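Local atomic coordinates of cupin domain protein (Microcystis aeruginosa DIANCHI905, PDB entry 5ZBF), a protein that probably acts as a cupin-superfamily isomerase in making the Choi moiety of aeruginosins, binding 4-hydroxyphenylpyruvic acid at an iron(II) site. Residues H43-Q49 with A78-H84. Numbering follows the deposited sequence.
Sequences HQHPESQ and ADANVSH. With FE2 (Fe (II) ion), chain C; ENO (3-(4-hydroxy-phenyl)pyruvic acid), chain B.
Ala78 O is gripped from several directions: Gln49 N donates to it at 2.9 Å, the CA-H of Ser48 lies against it, and a water between it and Glu47 O is within hydrogen-bonding distance, though that water cannot serve every acceptor around it. Gln49 O accepts from Ala78 N in return at 2.8 Å, closing an antiparallel hydrogen-bonded pair. A second such pair joins His43 and His84, with His43 N 2.9 Å from His84 O. Between them the regular pairing lapses: a type II turn from Asp79 to Val82 packs against residues 44-46, and Asn81 N, lying above the carbonyl plane of His45, bonds His45 O at 2.9 Å. Asn81 suits the left-handed backbone it adopts in this turn.

The two paired ends and the loop between them bring His43, His45, Gln49 and His84 round one iron(II). Gln49 stands where cupins commonly have a glutamate, giving a neutral amide ligand. His43 NE2 binds iron at 2.2 Å and His84 NE2 at 2.1 Å. Their rings meet as an offset edge-to-face pair, planes at 78°, with the CD2 edge of His43 over the face of His84; the small Ala78 CB lies toward the rim of the opposite face. His84 CG sits between its backbone N and carbonyl carbon (chi1 57°), and ND1 then donates almost straight (172°) in its ring plane to Val82 O at 2.9 Å. His45 ND1 makes a more bent bond to Glu47 O, also in its ring plane. Imidazole fits both posts: with the proton on ND1, hydrogen-bonded to a carbonyl, NE2 keeps its lone pair for the metal. 4-Hydroxyphenylpyruvic acid lays its aromatic ring over one face of His43, with His45 CD2 against the opposite face, and chelates iron through O1 and O4, opposite His84 and His45 respectively. Iron(II) bound to the 2-oxo oxygen would probably polarise that carbonyl, consistent with isomerase chemistry.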
ATOM      1  N   HIS A  43     -19.290   3.112  -5.030  1.00 32.49           N
ATOM      2  CA  HIS A  43     -19.817   2.046  -4.208  1.00 32.67           C
ATOM      3  C   HIS A  43     -19.530   2.335  -2.752  1.00 33.17           C
ATOM      4  O   HIS A  43     -18.842   3.294  -2.425  1.00 29.54           O
ATOM      5  CB  HIS A  43     -19.304   0.666  -4.644  1.00 39.44           C
ATOM      6  CG  HIS A  43     -17.853   0.417  -4.372  1.00 38.55           C
ATOM      7  ND1 HIS A  43     -17.216  -0.722  -4.812  1.00 43.18           N
ATOM      8  CD2 HIS A  43     -16.919   1.140  -3.707  1.00 38.12           C
ATOM      9  CE1 HIS A  43     -15.953  -0.696  -4.430  1.00 35.87           C
ATOM     10  NE2 HIS A  43     -15.755   0.415  -3.747  1.00 40.59           N
ATOM     11  N   GLN A  44     -20.092   1.517  -1.880  1.00 37.30           N
ATOM     12  CA  GLN A  44     -19.785   1.600  -0.469  1.00 35.61           C
ATOM     13  C   GLN A  44     -19.689   0.199   0.090  1.00 35.20           C
ATOM     14  O   GLN A  44     -20.278  -0.744  -0.442  1.00 37.47           O
ATOM     15  CB  GLN A  44     -20.813   2.451   0.287  1.00 44.18           C
ATOM     16  CG  GLN A  44     -22.258   2.033   0.109  1.00 47.25           C
ATOM     17  CD  GLN A  44     -23.221   3.168   0.397  1.00 51.29           C
ATOM     18  OE1 GLN A  44     -23.989   3.569  -0.474  1.00 56.38           O
ATOM     19  NE2 GLN A  44     -23.169   3.708   1.611  1.00 50.87           N
ATOM     20  N   HIS A  45     -18.910   0.073   1.155  1.00 32.31           N
ATOM     21  CA  HIS A  45     -18.745  -1.192   1.841  1.00 33.66           C
ATOM     22  C   HIS A  45     -18.308  -0.925   3.265  1.00 30.06           C
ATOM     23  O   HIS A  45     -17.723   0.134   3.550  1.00 30.59           O
ATOM     24  CB  HIS A  45     -17.718  -2.071   1.126  1.00 35.07           C
ATOM     25  CG  HIS A  45     -16.562  -1.314   0.555  1.00 36.14           C
ATOM     26  ND1 HIS A  45     -15.600  -0.719   1.342  1.00 34.68           N
ATOM     27  CD2 HIS A  45     -16.211  -1.062  -0.726  1.00 36.26           C
ATOM     28  CE1 HIS A  45     -14.703  -0.134   0.573  1.00 29.33           C
ATOM     29  NE2 HIS A  45     -15.050  -0.327  -0.689  1.00 35.40           N
ATOM     30  N   PRO A  46     -18.562  -1.885   4.163  1.00 36.33           N
ATOM     31  CA  PRO A  46     -18.257  -1.671   5.576  1.00 38.46           C
ATOM     32  C   PRO A  46     -16.758  -1.578   5.865  1.00 34.61           C
ATOM     33  O   PRO A  46     -16.366  -0.977   6.865  1.00 35.62           O
ATOM     34  CB  PRO A  46     -18.881  -2.889   6.266  1.00 40.95           C
ATOM     35  CG  PRO A  46     -18.936  -3.942   5.219  1.00 38.35           C
ATOM     36  CD  PRO A  46     -19.090  -3.238   3.903  1.00 35.73           C
ATOM     37  N   GLU A  47     -15.926  -2.145   4.999  1.00 31.35           N
ATOM     38  CA  GLU A  47     -14.482  -1.992   5.161  1.00 29.24           C
ATOM     39  C   GLU A  47     -14.068  -0.558   4.860  1.00 30.46           C
ATOM     40  O   GLU A  47     -14.532   0.049   3.880  1.00 29.80           O
ATOM     41  CB  GLU A  47     -13.706  -2.940   4.247  1.00 30.81           C
ATOM     42  CG  GLU A  47     -13.902  -4.422   4.560  1.00 36.21           C
ATOM     43  CD  GLU A  47     -15.151  -5.029   3.943  1.00 41.90           C
ATOM     44  OE1 GLU A  47     -15.843  -4.350   3.147  1.00 41.93           O
ATOM     45  OE2 GLU A  47     -15.444  -6.202   4.257  1.00 50.01           O
ATOM     46  N   SER A  48     -13.211  -0.019   5.723  1.00 27.19           N
ATOM     47  CA  SER A  48     -12.486   1.210   5.430  1.00 26.81           C
ATOM     48  C   SER A  48     -11.427   0.914   4.387  1.00 25.10           C
ATOM     49  O   SER A  48     -10.914  -0.210   4.310  1.00 24.74           O
ATOM     50  CB  SER A  48     -11.807   1.751   6.682  1.00 26.57           C
ATOM     51  OG  SER A  48     -12.757   2.040   7.687  1.00 33.65           O
ATOM     52  N   GLN A  49     -11.093   1.929   3.602  1.00 23.69           N
ATOM     53  CA  GLN A  49     -10.217   1.756   2.453  1.00 22.52           C
ATOM     54  C   GLN A  49      -9.258   2.924   2.304  1.00 23.30           C
ATOM     55  O   GLN A  49      -9.633   4.089   2.481  1.00 25.03           O
ATOM     56  CB  GLN A  49     -11.070   1.619   1.193  1.00 22.57           C
ATOM     57  CG  GLN A  49     -10.302   1.454  -0.109  1.00 24.42           C
ATOM     58  CD  GLN A  49     -11.219   1.437  -1.312  1.00 29.33           C
ATOM     59  OE1 GLN A  49     -11.041   2.194  -2.270  1.00 31.47           O
ATOM     60  NE2 GLN A  49     -12.219   0.578  -1.258  1.00 28.31           N
ATOM     61  N   ALA A  78     -11.159   6.383   2.310  1.00 23.09           N
ATOM     62  CA  ALA A  78     -12.616   6.212   2.325  1.00 23.99           C
ATOM     63  C   ALA A  78     -12.997   5.442   3.582  1.00 26.91           C
ATOM     64  O   ALA A  78     -12.795   4.224   3.659  1.00 28.53           O
ATOM     65  CB  ALA A  78     -13.068   5.460   1.085  1.00 26.64           C
ATOM     66  N   ASP A  79     -13.532   6.154   4.575  1.00 25.65           N
ATOM     67  CA  ASP A  79     -13.953   5.510   5.817  1.00 28.74           C
ATOM     68  C   ASP A  79     -15.154   4.589   5.585  1.00 28.78           C
ATOM     69  O   ASP A  79     -15.694   4.550   4.486  1.00 26.68           O
ATOM     70  CB  ASP A  79     -14.266   6.565   6.876  1.00 28.75           C
ATOM     71  CG  ASP A  79     -13.001   7.222   7.442  1.00 33.96           C
ATOM     72  OD1 ASP A  79     -11.870   6.716   7.228  1.00 34.56           O
ATOM     73  OD2 ASP A  79     -13.145   8.254   8.110  1.00 31.05           O
ATOM     74  N   ALA A  80     -15.555   3.859   6.627  1.00 32.97           N
ATOM     75  CA  ALA A  80     -16.585   2.821   6.518  1.00 34.88           C
ATOM     76  C   ALA A  80     -17.855   3.353   5.874  1.00 35.08           C
ATOM     77  O   ALA A  80     -18.378   4.383   6.298  1.00 32.02           O
ATOM     78  CB  ALA A  80     -16.900   2.243   7.893  1.00 39.57           C
ATOM     79  N   ASN A  81     -18.326   2.656   4.835  1.00 33.49           N
ATOM     80  CA  ASN A  81     -19.569   2.995   4.128  1.00 34.02           C
ATOM     81  C   ASN A  81     -19.636   4.392   3.509  1.00 35.08           C
ATOM     82  O   ASN A  81     -20.724   4.874   3.182  1.00 40.95           O
ATOM     83  CB  ASN A  81     -20.779   2.759   5.047  1.00 38.41           C
ATOM     84  CG  ASN A  81     -20.924   1.307   5.434  1.00 47.17           C
ATOM     85  OD1 ASN A  81     -20.811   0.956   6.605  1.00 54.96           O
ATOM     86  ND2 ASN A  81     -21.144   0.445   4.438  1.00 46.98           N
ATOM     87  N   VAL A  82     -18.483   5.039   3.334  1.00 30.96           N
ATOM     88  CA  VAL A  82     -18.434   6.322   2.640  1.00 32.22           C
ATOM     89  C   VAL A  82     -18.430   6.004   1.155  1.00 32.03           C
ATOM     90  O   VAL A  82     -17.581   5.242   0.686  1.00 31.52           O
ATOM     91  CB  VAL A  82     -17.181   7.137   3.023  1.00 29.38           C
ATOM     92  CG1 VAL A  82     -17.043   8.384   2.154  1.00 34.91           C
ATOM     93  CG2 VAL A  82     -17.238   7.507   4.494  1.00 33.29           C
ATOM     94  N   SER A  83     -19.387   6.568   0.422  1.00 30.95           N
ATOM     95  CA  SER A  83     -19.491   6.308  -1.011  0.50 32.49           C
ATOM     96  C   SER A  83     -18.274   6.860  -1.737  1.00 30.20           C
ATOM     97  O   SER A  83     -17.903   8.010  -1.552  1.00 30.14           O
ATOM     98  CB  SER A  83     -20.772   6.907  -1.591  0.50 34.06           C
ATOM     99  OG  SER A  83     -21.900   6.151  -1.185  0.50 34.44           O
ATOM    100  N   HIS A  84     -17.652   6.027  -2.563  1.00 28.84           N
ATOM    101  CA  HIS A  84     -16.476   6.453  -3.317  1.00 24.65           C
ATOM    102  C   HIS A  84     -16.453   5.830  -4.694  1.00 26.57           C
ATOM    103  O   HIS A  84     -16.808   4.658  -4.872  1.00 27.89           O
ATOM    104  CB  HIS A  84     -15.195   6.137  -2.559  1.00 26.12           C
ATOM    105  CG  HIS A  84     -15.034   4.694  -2.203  1.00 22.95           C
ATOM    106  ND1 HIS A  84     -15.678   4.118  -1.131  1.00 25.82           N
ATOM    107  CD2 HIS A  84     -14.272   3.719  -2.754  1.00 23.80           C
ATOM    108  CE1 HIS A  84     -15.334   2.845  -1.050  1.00 27.55           C
ATOM    109  NE2 HIS A  84     -14.483   2.582  -2.026  1.00 28.77           N
TER
HETATM  110 FE   FE2 C 302     -13.999   0.527  -2.424  0.70 21.41          FE
HETATM  111  O4  ENO B 301     -12.808   1.037  -4.089  1.00 34.38           O
HETATM  112  C9  ENO B 301     -13.881  -0.732  -7.909  1.00 41.06           C
HETATM  113  C8  ENO B 301     -15.096  -0.663  -8.591  1.00 50.30           C
HETATM  114  C7  ENO B 301     -15.960   0.414  -8.384  1.00 46.49           C
HETATM  115  C6  ENO B 301     -15.599   1.422  -7.493  1.00 42.43           C
HETATM  116  C5  ENO B 301     -14.384   1.353  -6.813  1.00 41.24           C
HETATM  117  C4  ENO B 301     -13.519   0.279  -7.016  1.00 43.33           C
HETATM  118  O3  ENO B 301     -17.151   0.487  -9.045  1.00 48.84           O
HETATM  119  C3  ENO B 301     -12.209   0.222  -6.254  1.00 38.70           C
HETATM  120  C2  ENO B 301     -12.542   0.049  -4.780  1.00 35.07           C
HETATM  121  C1  ENO B 301     -12.583  -1.288  -4.178  1.00 35.23           C
HETATM  122  O2  ENO B 301     -12.043  -2.272  -4.748  1.00 45.00           O
HETATM  123  O1  ENO B 301     -13.175  -1.414  -3.081  1.00 33.56           O
HETATM  124  O   HOH W   1     -17.368   2.604   1.599  1.00 32.67           O
HETATM  125  O   HOH W   2     -14.788   2.399   2.582  1.00 30.37           O
HETATM  126  O   HOH W   3     -14.747   4.307   9.369  1.00 44.72           O
HETATM  127  O   HOH W   4     -10.162   4.793   5.675  1.00 29.44           O